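Local coordinates for protein polyketide synthase/nonribosomal peptide synthetase hybrid RzxB (Pseudomonas fluorescens, PDB 5IL6) that probably dehydrates beta-hydroxyacyl intermediates carried on an acyl carrier protein, through its dehydratase domain, during assembly of the polyketide rhizoxin, at residues 81-87 and 125-131; 230-236 and 278-284; 13-19 and 29-33; 89-95 and 117-121. The contacts are given in a common frame with arbitrary orientation. Numbering follows the deposited sequence.

Contact 1 of 4, residues 81-87 and 125-131; sequences SDLSWRQ and QLHCQAR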
# COMPACT_ATOMS: atom_id res chain seq x y z
N SER A 81 0.26 -12.43 -0.96
CA SER A 81 -0.25 -13.10 0.23
C SER A 81 0.80 -13.08 1.34
O SER A 81 2.00 -13.12 1.08
CB SER A 81 -0.64 -14.55 -0.07
OG SER A 81 -1.68 -14.61 -1.03
N ASP A 82 0.31 -13.01 2.58
CA ASP A 82 1.14 -13.11 3.77
C ASP A 82 2.31 -12.13 3.70
O ASP A 82 3.48 -12.50 3.87
CB ASP A 82 1.64 -14.54 3.97
CG ASP A 82 0.51 -15.50 4.25
OD1 ASP A 82 -0.59 -15.04 4.63
OD2 ASP A 82 0.72 -16.73 4.10
N LEU A 83 1.98 -10.88 3.43
CA LEU A 83 2.98 -9.82 3.39
C LEU A 83 3.20 -9.28 4.80
O LEU A 83 2.27 -9.17 5.59
CB LEU A 83 2.52 -8.69 2.46
CG LEU A 83 3.42 -7.46 2.32
CD1 LEU A 83 3.18 -6.83 0.96
CD2 LEU A 83 3.16 -6.42 3.41
N SER A 84 4.46 -8.97 5.10
CA SER A 84 4.80 -8.33 6.36
C SER A 84 5.75 -7.17 6.07
O SER A 84 6.68 -7.30 5.27
CB SER A 84 5.46 -9.32 7.33
OG SER A 84 6.44 -10.09 6.68
N TRP A 85 5.49 -6.04 6.72
CA TRP A 85 6.41 -4.91 6.71
C TRP A 85 7.27 -4.99 7.96
O TRP A 85 6.76 -5.18 9.06
CB TRP A 85 5.65 -3.58 6.70
CG TRP A 85 4.98 -3.23 5.41
CD1 TRP A 85 5.56 -2.68 4.31
CD2 TRP A 85 3.59 -3.40 5.09
NE1 TRP A 85 4.62 -2.49 3.32
CE2 TRP A 85 3.41 -2.92 3.78
CE3 TRP A 85 2.49 -3.90 5.80
CZ2 TRP A 85 2.16 -2.94 3.15
CZ3 TRP A 85 1.26 -3.91 5.17
CH2 TRP A 85 1.11 -3.44 3.86
N ARG A 86 8.58 -4.86 7.77
CA ARG A 86 9.50 -4.87 8.90
C ARG A 86 9.91 -3.44 9.22
O ARG A 86 9.10 -2.67 9.75
CB ARG A 86 10.71 -5.76 8.60
CG ARG A 86 10.35 -7.15 8.14
CD ARG A 86 10.01 -8.06 9.31
NE ARG A 86 9.65 -9.40 8.85
CZ ARG A 86 8.55 -10.07 9.18
NH1 ARG A 86 7.66 -9.55 10.02
NH2 ARG A 86 8.35 -11.28 8.68
N GLN A 87 11.13 -3.08 8.90
CA GLN A 87 11.61 -1.75 9.22
C GLN A 87 11.16 -0.76 8.14
O GLN A 87 11.06 -1.13 6.97
CB GLN A 87 13.13 -1.74 9.31
CG GLN A 87 13.73 -3.07 9.70
CD GLN A 87 15.12 -2.93 10.28
OE1 GLN A 87 15.90 -2.07 9.87
NE2 GLN A 87 15.44 -3.78 11.24
N GLN A 125 19.29 -5.35 5.46
CA GLN A 125 18.09 -5.14 6.26
C GLN A 125 16.87 -5.53 5.43
O GLN A 125 16.65 -4.97 4.35
CB GLN A 125 17.97 -3.68 6.71
CG GLN A 125 19.19 -3.15 7.46
CD GLN A 125 19.19 -3.53 8.92
OE1 GLN A 125 20.07 -4.26 9.39
NE2 GLN A 125 18.21 -3.03 9.66
N LEU A 126 16.07 -6.46 5.95
CA LEU A 126 14.85 -6.86 5.28
C LEU A 126 13.74 -5.88 5.63
O LEU A 126 13.43 -5.68 6.81
CB LEU A 126 14.46 -8.29 5.67
CG LEU A 126 13.21 -8.87 5.01
CD1 LEU A 126 13.42 -9.05 3.52
CD2 LEU A 126 12.83 -10.19 5.66
N HIS A 127 13.14 -5.26 4.62
CA HIS A 127 12.09 -4.27 4.82
C HIS A 127 10.70 -4.81 4.56
O HIS A 127 9.74 -4.36 5.20
CB HIS A 127 12.33 -3.06 3.92
CG HIS A 127 13.49 -2.21 4.34
ND1 HIS A 127 13.41 -1.32 5.39
CD2 HIS A 127 14.75 -2.11 3.87
CE1 HIS A 127 14.57 -0.71 5.54
NE2 HIS A 127 15.40 -1.17 4.63
N CYS A 128 10.55 -5.76 3.64
CA CYS A 128 9.25 -6.31 3.30
C CYS A 128 9.44 -7.71 2.76
O CYS A 128 10.41 -7.99 2.05
CB CYS A 128 8.52 -5.43 2.27
SG CYS A 128 6.85 -6.00 1.84
N GLN A 129 8.50 -8.59 3.10
CA GLN A 129 8.54 -9.99 2.69
C GLN A 129 7.12 -10.43 2.38
O GLN A 129 6.19 -10.05 3.09
CB GLN A 129 9.16 -10.86 3.79
CG GLN A 129 9.12 -12.36 3.55
CD GLN A 129 9.34 -13.14 4.83
OE1 GLN A 129 10.35 -13.82 4.99
NE2 GLN A 129 8.38 -13.05 5.75
N ALA A 130 6.96 -11.20 1.31
CA ALA A 130 5.64 -11.68 0.94
C ALA A 130 5.79 -12.84 -0.03
O ALA A 130 6.89 -13.15 -0.50
CB ALA A 130 4.80 -10.56 0.31
N ARG A 131 4.66 -13.48 -0.32
CA ARG A 131 4.56 -14.48 -1.37
C ARG A 131 3.46 -14.07 -2.32
O ARG A 131 2.53 -13.35 -1.94
CB ARG A 131 4.29 -15.89 -0.79
CG ARG A 131 2.83 -16.14 -0.45
CD ARG A 131 2.61 -17.50 0.17
NE ARG A 131 1.20 -17.89 0.04
CZ ARG A 131 0.35 -18.03 1.06
NH1 ARG A 131 0.74 -17.82 2.31
NH2 ARG A 131 -0.91 -18.38 0.82
O HOH W 1 5.46 -12.74 5.84
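Backbone hydrogen bonds tie these two antiparallel strands together. S81 and R131 bond both ways, S81 N to R131 O at 2.6 Å and R131 N to S81 O at 3.0 Å. S84 and Q129 do the same, with S84 N to Q129 O at 2.9 Å. The extra residue between these pairs is a beta bulge, and D82 there has left-handed backbone angles. D82 and R131 form a salt bridge, but OD2 and NH1 are modelled too close for its geometry to be trusted. A water links D82 O, S84 OG and Q129 NE2. Past the strand end, H127 ND1 donates to Q87 O (2.8 Å). On the apolar face, L83 CB meets A130 CB at 3.6 Å. C128 SG lies 4.7 Å from the centroid of the W85 five-membered ring, a sulfur-aromatic contact. L83, W85 and C128 also pack on helix 53-67. This pattern, a curved antiparallel sheet wrapped round a central helix, is that of the hotdog fold.

Contact 2 of 4, residues 230-236 and 278-284; sequences LPAGLGQ and LNQLSFQ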
# COMPACT_ATOMS: atom_id res chain seq x y z
N LEU A 230 1.28 1.81 12.36
CA LEU A 230 1.70 1.65 10.97
C LEU A 230 1.28 0.28 10.47
O LEU A 230 1.18 -0.67 11.25
CB LEU A 230 3.22 1.79 10.81
CG LEU A 230 3.84 3.17 11.08
CD1 LEU A 230 5.33 3.12 10.81
CD2 LEU A 230 3.18 4.25 10.24
N PRO A 231 1.03 0.14 9.17
CA PRO A 231 0.76 -1.19 8.62
C PRO A 231 1.91 -2.13 8.91
O PRO A 231 3.08 -1.79 8.71
CB PRO A 231 0.60 -0.92 7.11
CG PRO A 231 0.23 0.52 7.02
CD PRO A 231 0.99 1.18 8.13
N ALA A 232 1.58 -3.32 9.40
CA ALA A 232 2.57 -4.32 9.76
C ALA A 232 2.40 -5.63 9.00
O ALA A 232 3.40 -6.31 8.75
CB ALA A 232 2.51 -4.62 11.27
N GLY A 233 1.18 -5.99 8.62
CA GLY A 233 0.95 -7.21 7.89
C GLY A 233 -0.26 -7.08 6.99
O GLY A 233 -1.13 -6.23 7.22
N LEU A 234 -0.31 -7.93 5.98
CA LEU A 234 -1.42 -7.95 5.04
C LEU A 234 -1.68 -9.39 4.62
O LEU A 234 -0.79 -10.06 4.09
CB LEU A 234 -1.13 -7.08 3.81
CG LEU A 234 -2.19 -7.06 2.71
CD1 LEU A 234 -3.58 -6.82 3.27
CD2 LEU A 234 -1.84 -6.00 1.69
N GLY A 235 -2.90 -9.87 4.88
CA GLY A 235 -3.25 -11.23 4.52
C GLY A 235 -3.25 -11.47 3.02
O GLY A 235 -2.68 -12.45 2.54
N GLN A 236 -3.87 -10.56 2.27
CA GLN A 236 -3.91 -10.66 0.82
C GLN A 236 -4.07 -9.29 0.20
O GLN A 236 -4.78 -8.44 0.75
CB GLN A 236 -5.07 -11.53 0.33
CG GLN A 236 -5.03 -12.99 0.70
CD GLN A 236 -6.21 -13.74 0.13
OE1 GLN A 236 -7.35 -13.54 0.55
NE2 GLN A 236 -5.95 -14.60 -0.85
N LEU A 278 -7.99 -5.76 -0.37
CA LEU A 278 -7.02 -5.98 0.70
C LEU A 278 -7.73 -6.67 1.85
O LEU A 278 -8.65 -6.09 2.46
CB LEU A 278 -6.40 -4.66 1.18
CG LEU A 278 -5.34 -4.00 0.29
CD1 LEU A 278 -5.96 -3.35 -0.93
CD2 LEU A 278 -4.57 -2.98 1.11
N ASN A 279 -7.32 -7.90 2.15
CA ASN A 279 -7.91 -8.67 3.23
C ASN A 279 -6.93 -8.77 4.39
O ASN A 279 -5.77 -9.13 4.20
CB ASN A 279 -8.31 -10.07 2.75
CG ASN A 279 -9.44 -10.04 1.75
OD1 ASN A 279 -10.41 -9.29 1.91
ND2 ASN A 279 -9.34 -10.86 0.71
N GLN A 280 -7.42 -8.44 5.59
CA GLN A 280 -6.65 -8.58 6.83
C GLN A 280 -5.40 -7.70 6.81
O GLN A 280 -4.27 -8.17 6.90
CB GLN A 280 -6.30 -10.05 7.08
CG GLN A 280 -7.51 -10.98 7.07
CD GLN A 280 -8.42 -10.77 8.27
OE1 GLN A 280 -7.97 -10.83 9.42
NE2 GLN A 280 -9.70 -10.52 8.01
N LEU A 281 -5.64 -6.39 6.68
CA LEU A 281 -4.59 -5.39 6.80
C LEU A 281 -4.43 -5.04 8.28
O LEU A 281 -5.33 -4.46 8.89
CB LEU A 281 -4.94 -4.15 5.98
CG LEU A 281 -3.99 -2.96 6.09
CD1 LEU A 281 -2.60 -3.32 5.57
CD2 LEU A 281 -4.55 -1.75 5.36
N SER A 282 -3.27 -5.38 8.85
CA SER A 282 -3.03 -5.24 10.28
C SER A 282 -2.17 -4.01 10.56
O SER A 282 -1.08 -3.86 9.99
CB SER A 282 -2.35 -6.49 10.84
OG SER A 282 -2.08 -6.35 12.22
N PHE A 283 -2.66 -3.15 11.46
CA PHE A 283 -1.91 -2.01 11.97
C PHE A 283 -1.43 -2.33 13.38
O PHE A 283 -2.18 -2.88 14.20
CB PHE A 283 -2.77 -0.75 12.00
CG PHE A 283 -3.13 -0.22 10.64
CD1 PHE A 283 -4.14 -0.81 9.89
CD2 PHE A 283 -2.47 0.88 10.11
CE1 PHE A 283 -4.48 -0.31 8.64
CE2 PHE A 283 -2.80 1.37 8.86
CZ PHE A 283 -3.80 0.78 8.13
N GLN A 284 -0.18 -1.97 13.68
CA GLN A 284 0.42 -2.29 14.96
C GLN A 284 1.21 -1.10 15.48
O GLN A 284 1.80 -0.36 14.69
CB GLN A 284 1.33 -3.52 14.84
CG GLN A 284 0.60 -4.73 14.27
CD GLN A 284 1.51 -5.92 14.03
OE1 GLN A 284 2.67 -5.92 14.42
NE2 GLN A 284 0.96 -6.94 13.37
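L234, N279 and Q236 bury the most surface in this antiparallel strand pair. L234 faces the same side as L281, and its side chain bends over the partner strand. Its CD1 lies 4.0 Å from L281 CB and 3.3 Å from N279 O, while its CD2 is 4.1 Å from L278 CD2. N279 and Q236 share the other side. Their backbones bond both ways, N279 N to Q236 O at 3.0 Å and Q236 N to N279 O at 3.1 Å. Their amides add a weak bond from N279 ND2 to Q236 OE1 at 3.3 Å. The apolar side, with P231, L278 and L281, packs on M211 of helix 204-212. This is the sheet-over-helix build of a hotdog fold, here the second of two in the dehydratase domain. Two classic beta bulges interrupt the pairing. A232 and G233 both face S282, and S282 O takes a bond from A232 N (2.8 Å) and a weak one from G233 N (3.4 Å). G235 and Q236 both face N279; the chain turns a corner at G235. G235 has no CB to clash with N279 O, so the chain can come this close; G235 N donates to Q280 O at 3.0 Å. Near the far end, P231 CG meets F283 CE2 at 3.6 Å. L230 and Q284 close the pair with two backbone bonds, one from Q284 N to L230 O (3.1 Å).

Contact 3 of 4, residues 13-19 and 29-33; sequences LHPLLHR and YLSRF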
# COMPACT_ATOMS: atom_id res chain seq x y z
N LEU A 13 11.91 0.56 -15.65
CA LEU A 13 10.90 -0.44 -15.96
C LEU A 13 9.53 -0.01 -15.47
O LEU A 13 8.51 -0.40 -16.04
CB LEU A 13 11.27 -1.78 -15.32
CG LEU A 13 12.67 -2.31 -15.57
CD1 LEU A 13 12.87 -3.58 -14.76
CD2 LEU A 13 12.93 -2.55 -17.04
N HIS A 14 9.51 0.79 -14.41
CA HIS A 14 8.33 1.17 -13.67
C HIS A 14 8.74 2.31 -12.76
O HIS A 14 9.89 2.34 -12.29
CB HIS A 14 7.80 -0.03 -12.87
CG HIS A 14 6.49 0.22 -12.20
ND1 HIS A 14 6.39 0.82 -10.96
CD2 HIS A 14 5.22 -0.08 -12.58
CE1 HIS A 14 5.12 0.89 -10.61
NE2 HIS A 14 4.39 0.36 -11.57
N PRO A 15 7.87 3.29 -12.48
CA PRO A 15 8.29 4.40 -11.62
C PRO A 15 8.86 3.97 -10.28
O PRO A 15 9.69 4.69 -9.70
CB PRO A 15 7.00 5.21 -11.44
CG PRO A 15 6.17 4.89 -12.63
CD PRO A 15 6.53 3.49 -13.05
N LEU A 16 8.45 2.81 -9.75
CA LEU A 16 8.94 2.31 -8.48
C LEU A 16 9.82 1.08 -8.61
O LEU A 16 10.25 0.53 -7.59
CB LEU A 16 7.76 1.98 -7.55
CG LEU A 16 6.95 3.15 -6.97
CD1 LEU A 16 5.84 2.60 -6.08
CD2 LEU A 16 7.83 4.12 -6.21
N LEU A 17 10.10 0.63 -9.83
CA LEU A 17 10.96 -0.53 -10.07
C LEU A 17 11.87 -0.12 -11.23
O LEU A 17 11.52 -0.27 -12.40
CB LEU A 17 10.15 -1.78 -10.39
CG LEU A 17 10.90 -3.10 -10.29
CD1 LEU A 17 11.00 -3.53 -8.83
CD2 LEU A 17 10.22 -4.17 -11.12
N HIS A 18 13.05 0.41 -10.88
CA HIS A 18 13.85 1.14 -11.86
C HIS A 18 14.61 0.21 -12.80
O HIS A 18 14.60 0.42 -14.02
CB HIS A 18 14.82 2.07 -11.13
CG HIS A 18 14.14 3.12 -10.31
ND1 HIS A 18 14.81 3.92 -9.41
CD2 HIS A 18 12.85 3.53 -10.28
CE1 HIS A 18 13.96 4.76 -8.84
NE2 HIS A 18 12.76 4.54 -9.35
N ARG A 19 15.29 -0.80 -12.26
CA ARG A 19 16.28 -1.53 -13.04
C ARG A 19 16.24 -3.02 -12.72
O ARG A 19 16.01 -3.43 -11.58
CB ARG A 19 17.69 -0.98 -12.78
CG ARG A 19 17.91 0.39 -13.39
CD ARG A 19 18.70 1.31 -12.48
NE ARG A 19 18.78 2.67 -13.02
CZ ARG A 19 18.27 3.76 -12.44
NH1 ARG A 19 17.64 3.70 -11.27
NH2 ARG A 19 18.41 4.94 -13.04
N TYR A 29 15.78 -6.90 -8.69
CA TYR A 29 15.48 -5.57 -9.21
C TYR A 29 16.01 -4.53 -8.23
O TYR A 29 16.17 -4.79 -7.04
CB TYR A 29 13.97 -5.39 -9.43
CG TYR A 29 13.36 -6.53 -10.22
CD1 TYR A 29 12.95 -7.69 -9.59
CD2 TYR A 29 13.22 -6.44 -11.60
CE1 TYR A 29 12.40 -8.74 -10.31
CE2 TYR A 29 12.68 -7.48 -12.33
CZ TYR A 29 12.27 -8.63 -11.68
OH TYR A 29 11.72 -9.67 -12.39
N LEU A 30 16.28 -3.34 -8.76
CA LEU A 30 16.90 -2.27 -7.98
C LEU A 30 16.26 -0.94 -8.34
O LEU A 30 16.13 -0.61 -9.52
CB LEU A 30 18.41 -2.22 -8.24
CG LEU A 30 19.18 -0.99 -7.75
CD1 LEU A 30 18.95 -0.75 -6.26
CD2 LEU A 30 20.67 -1.17 -8.03
N SER A 31 15.83 -0.21 -7.32
CA SER A 31 15.41 1.18 -7.46
C SER A 31 16.26 2.05 -6.54
O SER A 31 16.53 1.67 -5.40
CB SER A 31 13.93 1.35 -7.13
OG SER A 31 13.14 0.41 -7.84
N ARG A 32 16.69 3.19 -7.05
CA ARG A 32 17.47 4.15 -6.28
C ARG A 32 16.65 5.43 -6.14
O ARG A 32 16.31 6.06 -7.15
CB ARG A 32 18.82 4.44 -6.93
CG ARG A 32 19.70 5.36 -6.09
CD ARG A 32 21.12 5.48 -6.63
NE ARG A 32 21.76 4.17 -6.77
CZ ARG A 32 21.86 3.49 -7.91
NH1 ARG A 32 21.35 3.97 -9.04
NH2 ARG A 32 22.47 2.31 -7.92
N PHE A 33 16.34 5.80 -4.91
CA PHE A 33 15.54 6.98 -4.62
C PHE A 33 16.43 8.10 -4.09
O PHE A 33 17.41 7.86 -3.39
CB PHE A 33 14.45 6.67 -3.60
CG PHE A 33 13.53 5.55 -4.03
CD1 PHE A 33 12.49 5.79 -4.90
CD2 PHE A 33 13.72 4.27 -3.54
CE1 PHE A 33 11.64 4.76 -5.30
CE2 PHE A 33 12.88 3.24 -3.93
CZ PHE A 33 11.84 3.49 -4.81
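Near the edge of the hotdog sheet, strand 27-32 meets the loop that leads into the outermost strand, 19-20. R19 and L30 form one antiparallel hydrogen-bonded pair, with L30 N to R19 O at 2.8 Å and R19 N to L30 O at 2.9 Å. Before it, H14 to L17 make a type I beta turn. The S31 side chain, in an m rotamer (chi1 -51°), holds this turn to the strand. S31 OG donates to L16 O at 2.9 Å and accepts from H18 N at 3.0 Å. H18 is also m (chi1 -62°), which lays its ring against S31. S31 CB sits 3.6 Å from the H18 ring centroid, a CH-pi contact over the ring face. H12 stacks on the same imidazole. L17 is t (chi1 -164°), and its CD1 reaches Y29 CB at 3.6 Å. L16 takes the m rotamer and sets CD2 4.0 Å from F33 CE1. L17 and Y29 also touch helix 53-67. R19, poorly ordered, brings its NH1 to 4.3 Å from R32 NH1, though R32 has a salt bridge to E98. Within the loop, H14 is t (chi1 -173°), which lets L16 N donate to H14 ND1 at 3.1 Å.

Contact 4 of 4, residues 89-95 and 117-121; sequences FSVDAAN and AYDQA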
# COMPACT_ATOMS: atom_id res chain seq x y z
N PHE A 89 11.72 2.21 5.44
CA PHE A 89 12.83 2.53 4.56
C PHE A 89 12.94 4.04 4.41
O PHE A 89 11.96 4.70 4.03
CB PHE A 89 12.69 1.88 3.19
CG PHE A 89 13.75 2.31 2.22
CD1 PHE A 89 15.01 1.74 2.25
CD2 PHE A 89 13.49 3.30 1.29
CE1 PHE A 89 15.99 2.15 1.36
CE2 PHE A 89 14.46 3.71 0.39
CZ PHE A 89 15.71 3.13 0.43
N SER A 90 14.12 4.58 4.70
CA SER A 90 14.44 5.97 4.42
C SER A 90 15.75 6.02 3.65
O SER A 90 16.60 5.13 3.78
CB SER A 90 14.56 6.80 5.71
OG SER A 90 13.31 6.91 6.36
N VAL A 91 15.90 7.06 2.85
CA VAL A 91 17.12 7.27 2.07
C VAL A 91 18.18 7.89 2.97
O VAL A 91 17.94 8.91 3.63
CB VAL A 91 16.84 8.16 0.85
CG1 VAL A 91 18.13 8.49 0.11
CG2 VAL A 91 15.82 7.50 -0.07
N ASP A 92 19.36 7.27 3.00
CA ASP A 92 20.49 7.85 3.72
C ASP A 92 21.77 7.52 2.96
O ASP A 92 21.77 6.76 1.99
CB ASP A 92 20.56 7.34 5.17
CG ASP A 92 20.67 5.83 5.27
OD1 ASP A 92 21.39 5.22 4.45
OD2 ASP A 92 20.06 5.26 6.19
N ALA A 93 22.87 8.11 3.43
CA ALA A 93 24.17 7.89 2.79
C ALA A 93 24.56 6.42 2.80
O ALA A 93 25.27 5.96 1.91
CB ALA A 93 25.24 8.73 3.48
N ALA A 94 24.11 5.67 3.81
CA ALA A 94 24.50 4.26 3.93
C ALA A 94 23.95 3.43 2.78
O ALA A 94 24.69 2.66 2.14
CB ALA A 94 24.00 3.71 5.25
N ASN A 95 22.66 3.55 2.50
CA ASN A 95 22.04 2.76 1.45
C ASN A 95 22.06 3.46 0.10
O ASN A 95 21.72 2.82 -0.90
CB ASN A 95 20.59 2.41 1.83
CG ASN A 95 19.73 3.63 2.10
OD1 ASN A 95 19.90 4.69 1.49
ND2 ASN A 95 18.78 3.48 3.02
N ALA A 117 17.56 -3.51 1.94
CA ALA A 117 18.54 -2.46 1.70
C ALA A 117 19.66 -2.64 2.71
O ALA A 117 19.52 -3.37 3.70
CB ALA A 117 17.92 -1.06 1.83
N TYR A 118 20.79 -1.98 2.46
CA TYR A 118 21.96 -2.13 3.31
C TYR A 118 22.11 -0.92 4.23
O TYR A 118 21.86 0.21 3.83
CB TYR A 118 23.22 -2.29 2.45
CG TYR A 118 23.26 -3.63 1.75
CD1 TYR A 118 23.69 -4.77 2.41
CD2 TYR A 118 22.84 -3.75 0.43
CE1 TYR A 118 23.72 -5.99 1.77
CE2 TYR A 118 22.87 -4.97 -0.21
CZ TYR A 118 23.31 -6.09 0.46
OH TYR A 118 23.33 -7.30 -0.18
N ASP A 119 22.52 -1.18 5.47
CA ASP A 119 22.69 -0.14 6.47
C ASP A 119 24.14 0.34 6.48
O ASP A 119 24.99 -0.13 5.72
CB ASP A 119 22.23 -0.63 7.84
CG ASP A 119 23.19 -1.61 8.48
OD1 ASP A 119 24.05 -2.16 7.77
OD2 ASP A 119 23.08 -1.82 9.70
N GLN A 120 24.44 1.30 7.37
CA GLN A 120 25.82 1.77 7.53
C GLN A 120 26.79 0.63 7.83
O GLN A 120 27.95 0.69 7.43
CB GLN A 120 25.91 2.81 8.65
CG GLN A 120 25.52 4.23 8.26
CD GLN A 120 24.03 4.50 8.35
OE1 GLN A 120 23.23 3.59 8.59
NE2 GLN A 120 23.64 5.75 8.12
N ALA A 121 26.33 -0.41 8.52
CA ALA A 121 27.20 -1.52 8.91
C ALA A 121 27.48 -2.51 7.79
O ALA A 121 28.15 -3.51 8.04
CB ALA A 121 26.57 -2.28 10.08
O HOH W 2 20.85 -0.41 -0.08
O HOH W 3 19.74 1.39 4.96
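Neither segment is regular over its whole length. Residues 93-95 have helical phi/psi angles but lack the regular bonds, and 117-118 end a strand before the chain turns at 119-121. The contact joins two connections at the same end of the hotdog sheet: the loop before strand 98-105 and the hairpin turn between strands 110-118 and 124-135. The two backbones come nearest at A94 and Q120, with CA atoms 4.6 Å apart. No direct hydrogen bond crosses between them. The loop is instead braced from within by an Asx motif. D92 OD1 accepts from N95 N at 2.9 Å, and in return N95 OD1 accepts from D92 N at 3.0 Å, a reciprocal pair. N95 OD1 also binds G97 N, and N95 ND2 donates to S90 O at 2.8 Å. These bonds fix N95 beside the hairpin, where its CB lies 3.2 Å from Y118 O. A94 CB packs against the turn, 3.6 Å from D119 C. D119 OD1 accepts from Q123 N, a bond inside the hairpin. Deeper in, the edge of the F89 ring meets A117; F89 CE1 lies 3.8 Å from A117 CB. F89 also meets the H127 ring edge-to-face. One water accepts from Y118 N at 3.0 Å. Another accepts from N95 ND2 at 3.0 Å and donates to Y118 O at 2.7 Å.

All four contacts reach one long antiparallel sheet that spans both hotdog halves. Contacts 1 and 2 are neighbours, with centres 11 Å apart. They meet where strands 77-85 and 230-239 join the halves, through L83 O to L234 N and W85 N to A232 O, each 2.9 Å and probably hydrogen bonds. Contact 4 is nested in the chain loop closed by contact 1, and Q125 N lies 2.7 Å from A117 O. Contact 3, its centre 24 Å from that of contact 2, touches contact 4: F33 CD2 lies 4.0 Å from F89 CE2. In related dehydratases the active site lies between the two hotdogs, which would make contacts 1 and 2 part of its framework.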